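Local coordinates for uncharacterized protein (Starkeya novella, PDB 5I20), which transports amino acids across the cell inner membrane, with a broad specificity that includes L-threonine, L-methionine, L-lysine and L-glutamate, at residues L38-G43 / V213-I218; S59-Q63 / V176-V180; I72-F76 / T188-S192; A92-V97 / R139-F145. All coordinates share one frame. Residue numbers count along the deposited sequence, not the author numbering.

Contact 1: residues L38-G43 / V213-I218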
loop_
_atom_site.group_PDB
_atom_site.type_symbol
_atom_site.label_atom_id
_atom_site.label_comp_id
_atom_site.label_asym_id
_atom_site.label_seq_id
_atom_site.Cartn_x
_atom_site.Cartn_y
_atom_site.Cartn_z
ATOM N N LEU A 38 -1.236 6.364 16.034
ATOM C CA LEU A 38 -2.641 6.280 16.410
ATOM C C LEU A 38 -3.392 5.265 15.550
ATOM O O LEU A 38 -4.146 4.440 16.064
ATOM C CB LEU A 38 -3.309 7.657 16.306
ATOM C CG LEU A 38 -2.831 8.743 17.275
ATOM C CD1 LEU A 38 -3.470 10.085 16.941
ATOM C CD2 LEU A 38 -3.123 8.361 18.722
ATOM N N THR A 39 -3.181 5.318 14.240
ATOM C CA THR A 39 -3.931 4.457 13.328
ATOM C C THR A 39 -3.485 2.993 13.374
ATOM O O THR A 39 -4.297 2.091 13.167
ATOM C CB THR A 39 -3.832 4.968 11.874
ATOM O OG1 THR A 39 -2.464 5.240 11.548
ATOM C CG2 THR A 39 -4.650 6.239 11.705
ATOM N N PHE A 40 -2.207 2.753 13.650
ATOM C CA PHE A 40 -1.704 1.383 13.701
ATOM C C PHE A 40 -1.995 0.715 15.039
ATOM O O PHE A 40 -2.060 -0.512 15.120
ATOM C CB PHE A 40 -0.205 1.344 13.398
ATOM C CG PHE A 40 0.103 1.181 11.939
ATOM C CD1 PHE A 40 0.120 2.278 11.094
ATOM C CD2 PHE A 40 0.354 -0.070 11.408
ATOM C CE1 PHE A 40 0.395 2.130 9.750
ATOM C CE2 PHE A 40 0.629 -0.226 10.065
ATOM C CZ PHE A 40 0.648 0.876 9.236
ATOM N N THR A 41 -2.165 1.517 16.085
ATOM C CA THR A 41 -2.642 0.987 17.357
ATOM C C THR A 41 -4.075 0.502 17.169
ATOM O O THR A 41 -4.430 -0.591 17.604
ATOM C CB THR A 41 -2.582 2.037 18.485
ATOM O OG1 THR A 41 -1.217 2.401 18.725
ATOM C CG2 THR A 41 -3.179 1.483 19.767
ATOM N N ILE A 42 -4.888 1.315 16.501
ATOM C CA ILE A 42 -6.259 0.934 16.186
ATOM C C ILE A 42 -6.262 -0.265 15.243
ATOM O O ILE A 42 -7.032 -1.207 15.420
ATOM C CB ILE A 42 -7.044 2.103 15.551
ATOM C CG1 ILE A 42 -7.140 3.272 16.537
ATOM C CG2 ILE A 42 -8.438 1.654 15.127
ATOM C CD1 ILE A 42 -7.781 4.520 15.962
ATOM N N GLY A 43 -5.376 -0.230 14.254
ATOM C CA GLY A 43 -5.240 -1.318 13.305
ATOM C C GLY A 43 -4.847 -2.629 13.950
ATOM O O GLY A 43 -5.424 -3.676 13.652
ATOM N N VAL A 213 -9.310 9.576 11.675
ATOM C CA VAL A 213 -8.254 8.774 12.280
ATOM C C VAL A 213 -8.738 7.350 12.533
ATOM O O VAL A 213 -8.057 6.383 12.192
ATOM C CB VAL A 213 -7.765 9.392 13.604
ATOM C CG1 VAL A 213 -6.767 8.474 14.289
ATOM C CG2 VAL A 213 -7.153 10.762 13.356
ATOM N N VAL A 214 -9.924 7.231 13.121
ATOM C CA VAL A 214 -10.497 5.924 13.425
ATOM C C VAL A 214 -10.797 5.140 12.148
ATOM O O VAL A 214 -10.569 3.934 12.084
ATOM C CB VAL A 214 -11.781 6.060 14.266
ATOM C CG1 VAL A 214 -12.371 4.694 14.573
ATOM C CG2 VAL A 214 -11.486 6.810 15.553
ATOM N N ALA A 215 -11.298 5.834 11.129
ATOM C CA ALA A 215 -11.607 5.208 9.848
ATOM C C ALA A 215 -10.351 4.630 9.205
ATOM O O ALA A 215 -10.358 3.503 8.708
ATOM C CB ALA A 215 -12.265 6.206 8.911
ATOM N N LEU A 216 -9.278 5.415 9.220
ATOM C CA LEU A 216 -7.991 4.970 8.703
ATOM C C LEU A 216 -7.488 3.759 9.480
ATOM O O LEU A 216 -6.961 2.812 8.900
ATOM C CB LEU A 216 -6.963 6.101 8.771
ATOM C CG LEU A 216 -7.163 7.315 7.863
ATOM C CD1 LEU A 216 -6.073 8.349 8.110
ATOM C CD2 LEU A 216 -7.181 6.896 6.402
ATOM N N GLY A 217 -7.662 3.796 10.798
ATOM C CA GLY A 217 -7.192 2.731 11.665
ATOM C C GLY A 217 -7.922 1.415 11.472
ATOM O O GLY A 217 -7.312 0.349 11.522
ATOM N N ILE A 218 -9.230 1.487 11.252
ATOM C CA ILE A 218 -10.040 0.286 11.076
ATOM C C ILE A 218 -9.942 -0.267 9.652
ATOM O O ILE A 218 -9.808 -1.473 9.457
ATOM C CB ILE A 218 -11.520 0.555 11.411
ATOM C CG1 ILE A 218 -11.658 1.057 12.850
ATOM C CG2 ILE A 218 -12.354 -0.701 11.211
ATOM C CD1 ILE A 218 -13.089 1.301 13.275
#
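Two helical segments, 38-43 and 213-218, cross at a signed angle of -49° with their axes only 7.6 Å apart. The closest backbone pair is Thr39 and Gly217, whose CA atoms lie 4.0 Å from each other. So short a spacing depends on glycine: a CB modelled on Gly217 would point at the other helix and fall 2.7 Å from Ile42 CB, a clash. With no side chain in the way, two CA-H...O contacts form across the crossing, Gly217 CA to Thr39 O at 3.3 Å and Gly43 CA to Gly217 O at 3.2 Å. No conventional hydrogen bond spans the pair. Ile42 supplies the knob, lodged in a hole made by Val213, Val214, Gly217 and Ile218; its CG2 is 3.7 Å from Gly217 C, and its CD1 is 4.0 Å from Val214 CA. Thr39 fills the neighbouring space with its methyl group, CG2 lying 3.4 Å from Val213 O and 3.7 Å from Leu216 CB, while its OG1 is hydrogen-bonded to Leu35 O within its own helix. This glycine-assisted packing joins transmembrane helices 32-53 and 209-221, one from each half of the transporter. Around it, Leu216 rests on helix 20-27, Leu38 reaches Trp204 and Pro205 in a loop, and Phe40, pointing away from the crossing, packs on Cys185 and Ala189 of helix 181-199.

Contact 2: residues S59-Q63 / V176-V180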
loop_
_atom_site.group_PDB
_atom_site.type_symbol
_atom_site.label_atom_id
_atom_site.label_comp_id
_atom_site.label_asym_id
_atom_site.label_seq_id
_atom_site.Cartn_x
_atom_site.Cartn_y
_atom_site.Cartn_z
ATOM N N SER A 59 -1.010 -17.155 22.196
ATOM C CA SER A 59 0.072 -18.049 21.800
ATOM C C SER A 59 0.510 -17.801 20.358
ATOM O O SER A 59 1.534 -18.324 19.915
ATOM C CB SER A 59 -0.353 -19.509 21.971
ATOM N N VAL A 60 -0.267 -17.006 19.628
ATOM C CA VAL A 60 0.043 -16.722 18.230
ATOM C C VAL A 60 1.212 -15.752 18.091
ATOM O O VAL A 60 1.955 -15.805 17.110
ATOM C CB VAL A 60 -1.177 -16.140 17.484
ATOM C CG1 VAL A 60 -2.131 -17.249 17.070
ATOM C CG2 VAL A 60 -1.882 -15.098 18.343
ATOM N N LEU A 61 1.376 -14.875 19.077
ATOM C CA LEU A 61 2.422 -13.858 19.028
ATOM C C LEU A 61 3.788 -14.416 19.421
ATOM O O LEU A 61 4.779 -13.685 19.451
ATOM C CB LEU A 61 2.059 -12.674 19.926
ATOM C CG LEU A 61 0.835 -11.861 19.494
ATOM C CD1 LEU A 61 0.623 -10.679 20.425
ATOM C CD2 LEU A 61 0.972 -11.397 18.049
ATOM N N ARG A 62 3.837 -15.709 19.726
ATOM C CA ARG A 62 5.105 -16.378 19.979
ATOM C C ARG A 62 5.739 -16.784 18.652
ATOM O O ARG A 62 5.447 -17.854 18.117
ATOM C CB ARG A 62 4.907 -17.601 20.878
ATOM N N GLN A 63 6.601 -15.920 18.123
ATOM C CA GLN A 63 7.229 -16.149 16.824
ATOM C C GLN A 63 8.746 -15.975 16.894
ATOM O O GLN A 63 9.249 -15.235 17.742
ATOM C CB GLN A 63 6.644 -15.193 15.776
ATOM C CG GLN A 63 5.149 -15.335 15.559
ATOM C CD GLN A 63 4.779 -16.634 14.869
ATOM O OE1 GLN A 63 5.591 -17.226 14.159
ATOM N NE2 GLN A 63 3.547 -17.082 15.075
ATOM N N VAL A 176 2.921 -18.552 8.925
ATOM C CA VAL A 176 2.633 -17.580 9.975
ATOM C C VAL A 176 1.205 -17.046 9.876
ATOM O O VAL A 176 0.808 -16.525 8.834
ATOM C CB VAL A 176 3.617 -16.395 9.928
ATOM C CG1 VAL A 176 3.279 -15.380 11.004
ATOM C CG2 VAL A 176 5.049 -16.889 10.085
ATOM N N PRO A 177 0.429 -17.178 10.968
ATOM C CA PRO A 177 -0.971 -16.737 11.027
ATOM C C PRO A 177 -1.146 -15.256 10.698
ATOM O O PRO A 177 -0.253 -14.454 10.962
ATOM C CB PRO A 177 -1.366 -17.018 12.482
ATOM C CG PRO A 177 -0.447 -18.107 12.918
ATOM C CD PRO A 177 0.854 -17.828 12.222
ATOM N N THR A 178 -2.295 -14.909 10.127
ATOM C CA THR A 178 -2.575 -13.540 9.704
ATOM C C THR A 178 -2.629 -12.578 10.885
ATOM O O THR A 178 -2.195 -11.430 10.782
ATOM C CB THR A 178 -3.907 -13.463 8.928
ATOM O OG1 THR A 178 -3.859 -14.355 7.809
ATOM C CG2 THR A 178 -4.163 -12.049 8.429
ATOM N N GLU A 179 -3.144 -13.059 12.012
ATOM C CA GLU A 179 -3.316 -12.230 13.204
ATOM C C GLU A 179 -1.991 -11.702 13.756
ATOM O O GLU A 179 -1.980 -10.792 14.584
ATOM C CB GLU A 179 -4.059 -13.010 14.295
ATOM C CG GLU A 179 -4.100 -14.518 14.086
ATOM C CD GLU A 179 -5.217 -14.953 13.151
ATOM O OE1 GLU A 179 -6.313 -14.355 13.206
ATOM O OE2 GLU A 179 -4.994 -15.892 12.357
ATOM N N VAL A 180 -0.882 -12.274 13.296
ATOM C CA VAL A 180 0.443 -11.842 13.727
ATOM C C VAL A 180 0.727 -10.409 13.252
ATOM O O VAL A 180 1.469 -9.668 13.902
ATOM C CB VAL A 180 1.534 -12.816 13.219
ATOM C CG1 VAL A 180 2.931 -12.309 13.557
ATOM C CG2 VAL A 180 1.315 -14.198 13.822
#
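Gln63, Val180 and Val60 lose the most surface here, 59, 54 and 50 Å² of a total of 266 Å² buried between the two segments. The side chain of Gln63 is turned back upon its own loop: NE2 donates a hydrogen bond of 2.9 Å to Val60 O, with an N-H...acceptor angle of 166°. Folded in this way, the amide lies against the other segment, NE2 being 3.9 Å from Val180 CG2 and 4.0 Å from Pro177 CD, and OE1 4.1 Å from Val176 CG2. Val180 is the buried partner on the opposite chain segment. Its CG2 methyl also meets Val60 O at 3.7 Å, so it sits beside both the donor and the acceptor of the internal bond, and Leu61 CD2 approaches Val180 CA at 4.4 Å. Val60 directs its CB toward segment 176-180, and its CG1 meets Glu179 CG at 4.5 Å, near the limit of contact. Beyond the pair, Val176 O is hydrogen-bonded to Lys233 NZ, which ties this turn to helix 224-234 as well. Segment 59-63 belongs to the cytoplasmic loop ahead of helix 65-88, and segment 176-180 leads into helix 181-199. Since no hydrogen bond or salt bridge bridges the two segments, the loops adhere by van der Waals packing alone; the side-chain hydrogen bond of Gln63 is made within segment 59-63, not across the contact.

Contact 3: residues I72-F76 / T188-S192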
loop_
_atom_site.group_PDB
_atom_site.type_symbol
_atom_site.label_atom_id
_atom_site.label_comp_id
_atom_site.label_asym_id
_atom_site.label_seq_id
_atom_site.Cartn_x
_atom_site.Cartn_y
_atom_site.Cartn_z
ATOM N N ILE A 72 8.112 -5.986 11.282
ATOM C CA ILE A 72 8.438 -4.667 11.810
ATOM C C ILE A 72 9.322 -3.912 10.825
ATOM O O ILE A 72 9.115 -2.723 10.576
ATOM C CB ILE A 72 9.142 -4.760 13.177
ATOM C CG1 ILE A 72 8.250 -5.495 14.179
ATOM C CG2 ILE A 72 9.500 -3.376 13.695
ATOM C CD1 ILE A 72 8.924 -5.786 15.501
ATOM N N GLY A 73 10.304 -4.608 10.263
ATOM C CA GLY A 73 11.167 -4.016 9.259
ATOM C C GLY A 73 10.381 -3.641 8.019
ATOM O O GLY A 73 10.693 -2.665 7.343
ATOM N N GLY A 74 9.347 -4.419 7.723
ATOM C CA GLY A 74 8.517 -4.162 6.564
ATOM C C GLY A 74 7.632 -2.951 6.758
ATOM O O GLY A 74 7.807 -1.928 6.091
ATOM N N LEU A 75 6.689 -3.062 7.688
ATOM C CA LEU A 75 5.698 -2.014 7.900
ATOM C C LEU A 75 6.314 -0.687 8.332
ATOM O O LEU A 75 5.986 0.356 7.768
ATOM C CB LEU A 75 4.664 -2.462 8.932
ATOM C CG LEU A 75 3.818 -3.674 8.538
ATOM C CD1 LEU A 75 2.592 -3.770 9.429
ATOM C CD2 LEU A 75 3.416 -3.614 7.069
ATOM N N PHE A 76 7.199 -0.711 9.326
ATOM C CA PHE A 76 7.790 0.538 9.798
ATOM C C PHE A 76 8.778 1.100 8.786
ATOM O O PHE A 76 8.855 2.313 8.594
ATOM C CB PHE A 76 8.485 0.355 11.148
ATOM C CG PHE A 76 9.141 1.608 11.659
ATOM C CD1 PHE A 76 8.391 2.598 12.279
ATOM C CD2 PHE A 76 10.506 1.806 11.508
ATOM C CE1 PHE A 76 8.992 3.760 12.746
ATOM C CE2 PHE A 76 11.114 2.965 11.971
ATOM C CZ PHE A 76 10.355 3.942 12.591
ATOM N N THR A 188 5.011 -1.307 15.162
ATOM C CA THR A 188 5.201 -0.146 14.296
ATOM C C THR A 188 4.648 1.116 14.950
ATOM O O THR A 188 5.239 2.190 14.845
ATOM C CB THR A 188 4.525 -0.338 12.921
ATOM O OG1 THR A 188 5.049 -1.510 12.288
ATOM C CG2 THR A 188 4.772 0.866 12.026
ATOM N N ALA A 189 3.514 0.979 15.628
ATOM C CA ALA A 189 2.915 2.101 16.341
ATOM C C ALA A 189 3.806 2.552 17.495
ATOM O O ALA A 189 3.949 3.748 17.746
ATOM C CB ALA A 189 1.532 1.731 16.852
ATOM N N ALA A 190 4.403 1.591 18.194
ATOM C CA ALA A 190 5.292 1.907 19.306
ATOM C C ALA A 190 6.514 2.679 18.818
ATOM O O ALA A 190 6.917 3.672 19.427
ATOM C CB ALA A 190 5.716 0.639 20.030
ATOM N N LEU A 191 7.097 2.220 17.714
ATOM C CA LEU A 191 8.244 2.894 17.114
ATOM C C LEU A 191 7.865 4.271 16.570
ATOM O O LEU A 191 8.613 5.237 16.733
ATOM C CB LEU A 191 8.845 2.036 15.997
ATOM C CG LEU A 191 9.540 0.740 16.419
ATOM C CD1 LEU A 191 9.962 -0.060 15.198
ATOM C CD2 LEU A 191 10.740 1.041 17.303
ATOM N N SER A 192 6.707 4.359 15.922
ATOM C CA SER A 192 6.231 5.630 15.380
ATOM C C SER A 192 5.968 6.631 16.499
ATOM O O SER A 192 6.098 7.840 16.310
ATOM C CB SER A 192 4.964 5.428 14.549
ATOM O OG SER A 192 5.185 4.506 13.496
#
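Phe76 lays one face of its ring over Leu191: the CB of Leu191 stands 4.0 Å from the ring centroid and 27° off the ring normal, a CH-pi contact whose closest atoms are Phe76 CE1 and Leu191 CB at 3.7 Å. The ring edge is turned to Thr188 CG2 and Ser192 OG, the latter 3.9 Å from Phe76 CD1. Ser192 OG is itself bonded to Thr188 O at 2.7 Å, within its own helix. Ile72, one turn before Phe76, extends the apolar patch, its CG2 being 3.7 Å from Leu191 CD1. Beside the ring, Thr188 OG1 lies 3.5 Å from Leu75 CB, while its hydrogen bond goes to Phe184 O in its own helix. The segment axes stay 10.1 Å apart at an angle of 58°, and the gap is filled mostly by side chains; the backbones come nearest at one end, where the CA atoms of Phe76 and Thr188 are 5.2 Å apart. Leu75 also touches Phe40 of helix 32-53 and Trp163 and Tyr166 of helix 150-169. Such obliquely crossed transmembrane helices, here 65-88 and 181-199, belong to the interface between the two inverted five-helix repeats of the DMT transporter fold.

Contact 4: residues A92-V97 / R139-F145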
loop_
_atom_site.group_PDB
_atom_site.type_symbol
_atom_site.label_atom_id
_atom_site.label_comp_id
_atom_site.label_asym_id
_atom_site.label_seq_id
_atom_site.Cartn_x
_atom_site.Cartn_y
_atom_site.Cartn_z
ATOM N N ALA A 92 4.005 14.974 -5.321
ATOM C CA ALA A 92 3.610 14.401 -6.600
ATOM C C ALA A 92 4.682 13.466 -7.146
ATOM O O ALA A 92 4.384 12.356 -7.589
ATOM C CB ALA A 92 3.308 15.500 -7.602
ATOM N N GLU A 93 5.930 13.921 -7.114
ATOM C CA GLU A 93 7.046 13.122 -7.604
ATOM C C GLU A 93 7.415 12.015 -6.621
ATOM O O GLU A 93 7.853 10.941 -7.027
ATOM C CB GLU A 93 8.258 14.011 -7.885
ATOM C CG GLU A 93 8.131 14.820 -9.165
ATOM C CD GLU A 93 8.039 16.307 -8.915
ATOM O OE1 GLU A 93 7.010 16.908 -9.288
ATOM O OE2 GLU A 93 9.002 16.875 -8.357
ATOM N N ALA A 94 7.234 12.278 -5.331
ATOM C CA ALA A 94 7.480 11.269 -4.307
ATOM C C ALA A 94 6.481 10.124 -4.428
ATOM O O ALA A 94 6.847 8.954 -4.309
ATOM C CB ALA A 94 7.413 11.885 -2.918
ATOM N N GLY A 95 5.220 10.471 -4.670
ATOM C CA GLY A 95 4.169 9.482 -4.819
ATOM C C GLY A 95 4.347 8.624 -6.057
ATOM O O GLY A 95 4.075 7.422 -6.031
ATOM N N LEU A 96 4.807 9.240 -7.143
ATOM C CA LEU A 96 5.041 8.516 -8.386
ATOM C C LEU A 96 6.201 7.532 -8.247
ATOM O O LEU A 96 6.109 6.395 -8.707
ATOM C CB LEU A 96 5.319 9.485 -9.541
ATOM C CG LEU A 96 5.617 8.792 -10.874
ATOM C CD1 LEU A 96 4.434 7.931 -11.307
ATOM C CD2 LEU A 96 5.988 9.782 -11.968
ATOM N N VAL A 97 7.293 7.965 -7.619
ATOM C CA VAL A 97 8.445 7.087 -7.440
ATOM C C VAL A 97 8.074 5.911 -6.537
ATOM O O VAL A 97 8.369 4.759 -6.862
ATOM C CB VAL A 97 9.661 7.842 -6.856
ATOM C CG1 VAL A 97 10.767 6.869 -6.472
ATOM C CG2 VAL A 97 10.184 8.856 -7.862
ATOM N N ARG A 139 -1.891 17.006 -12.750
ATOM C CA ARG A 139 -1.921 18.212 -11.929
ATOM C C ARG A 139 -1.541 19.443 -12.750
ATOM O O ARG A 139 -0.944 19.325 -13.821
ATOM C CB ARG A 139 -0.981 18.064 -10.732
ATOM C CG ARG A 139 0.477 17.888 -11.118
ATOM C CD ARG A 139 1.326 17.446 -9.935
ATOM N NE ARG A 139 1.276 18.391 -8.823
ATOM C CZ ARG A 139 0.588 18.194 -7.702
ATOM N NH1 ARG A 139 0.601 19.111 -6.743
ATOM N NH2 ARG A 139 -0.111 17.078 -7.539
ATOM N N ALA A 140 -1.888 20.620 -12.235
ATOM C CA ALA A 140 -1.682 21.879 -12.949
ATOM C C ALA A 140 -0.215 22.139 -13.284
ATOM O O ALA A 140 0.111 22.549 -14.398
ATOM C CB ALA A 140 -2.242 23.036 -12.135
ATOM N N GLY A 141 0.665 21.904 -12.317
ATOM C CA GLY A 141 2.085 22.129 -12.512
ATOM C C GLY A 141 2.737 21.113 -13.431
ATOM O O GLY A 141 3.567 21.465 -14.269
ATOM N N GLY A 142 2.361 19.847 -13.275
ATOM C CA GLY A 142 2.963 18.775 -14.047
ATOM C C GLY A 142 4.096 18.114 -13.285
ATOM O O GLY A 142 4.229 18.306 -12.077
ATOM N N PHE A 143 4.917 17.338 -13.986
ATOM C CA PHE A 143 6.033 16.644 -13.347
ATOM C C PHE A 143 7.377 17.309 -13.625
ATOM O O PHE A 143 7.909 17.225 -14.733
ATOM C CB PHE A 143 6.077 15.183 -13.797
ATOM C CG PHE A 143 5.168 14.285 -13.014
ATOM C CD1 PHE A 143 4.854 14.580 -11.698
ATOM C CD2 PHE A 143 4.625 13.151 -13.593
ATOM C CE1 PHE A 143 4.018 13.757 -10.970
ATOM C CE2 PHE A 143 3.785 12.326 -12.871
ATOM C CZ PHE A 143 3.483 12.630 -11.556
ATOM N N GLY A 144 7.926 17.958 -12.602
ATOM C CA GLY A 144 9.220 18.605 -12.710
ATOM C C GLY A 144 10.239 18.020 -11.750
ATOM O O GLY A 144 10.379 18.483 -10.617
ATOM N N PHE A 145 10.952 16.996 -12.207
ATOM C CA PHE A 145 11.982 16.357 -11.399
ATOM C C PHE A 145 13.253 17.197 -11.373
ATOM O O PHE A 145 13.904 17.388 -12.400
ATOM C CB PHE A 145 12.284 14.953 -11.927
ATOM C CG PHE A 145 11.206 13.949 -11.630
ATOM C CD1 PHE A 145 10.066 13.881 -12.414
ATOM C CD2 PHE A 145 11.335 13.070 -10.566
ATOM C CE1 PHE A 145 9.073 12.960 -12.140
ATOM C CE2 PHE A 145 10.346 12.144 -10.287
ATOM C CZ PHE A 145 9.214 12.088 -11.077
#
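Two phenyl rings of the loop 139-145 are the bumps, and the flank of helix 91-98 formed by Ala92, Glu93, Leu96 and Val97 offers the hollows. The ring of Phe145 lies against the aliphatic part of Glu93: CG is 3.5 Å from the ring centroid and 12° off its normal, a CH-pi contact over the face. The edge of the same ring meets Leu96 CD2, 4.1 Å from Phe145 CZ, and Val97 CG2, 4.1 Å from Phe145 CE2. Phe143 enters the space between Ala92 and Leu96, one helical turn apart, with its CE1 3.9 Å from Ala92 CB and its CE2 3.5 Å from Leu96 CD2. Arg139 closes the far end, its CD 3.6 Å from Ala92 CB, which also lies over one face of the guanidinium. Gly142, at a phi of 95°, lets the backbone turn before Phe143. No hydrogen bond joins the segments; Glu93 OE2 and Gly144 O, 3.1 Å apart, are both acceptors, and OE2 has a weak hydrogen bond to Tyr153 of helix 150-169. Here a periplasmic loop lies over the start of a transmembrane helix, and this loop is the linker between the fifth and sixth membrane-spanning segments, where one inverted repeat of the DMT fold gives way to the next.

Overall arrangement
From the N terminus, contact 1 opens first, at 38-43, and closes last, at 213-218, so the other three are nested within its loop. Contact 2 opens at 59-63 and contact 3 at 72-76; contact 2 closes at 176-180 before contact 3 does at 188-192, so these two cross. Contact 4, from 92-97 to 139-145, is innermost. Contacts 1, 2 and 3 pair the first half of the chain with the second, and contacts 1 and 3 touch directly through Phe40, Thr41, Leu75 and Ala189. Contacts 2 and 4 lie on opposite sides of the chain's centre, about 40 Å apart between centres, contact 2 joining two loops at the cytoplasmic side and contact 4 laying a periplasmic loop on helix 91-98.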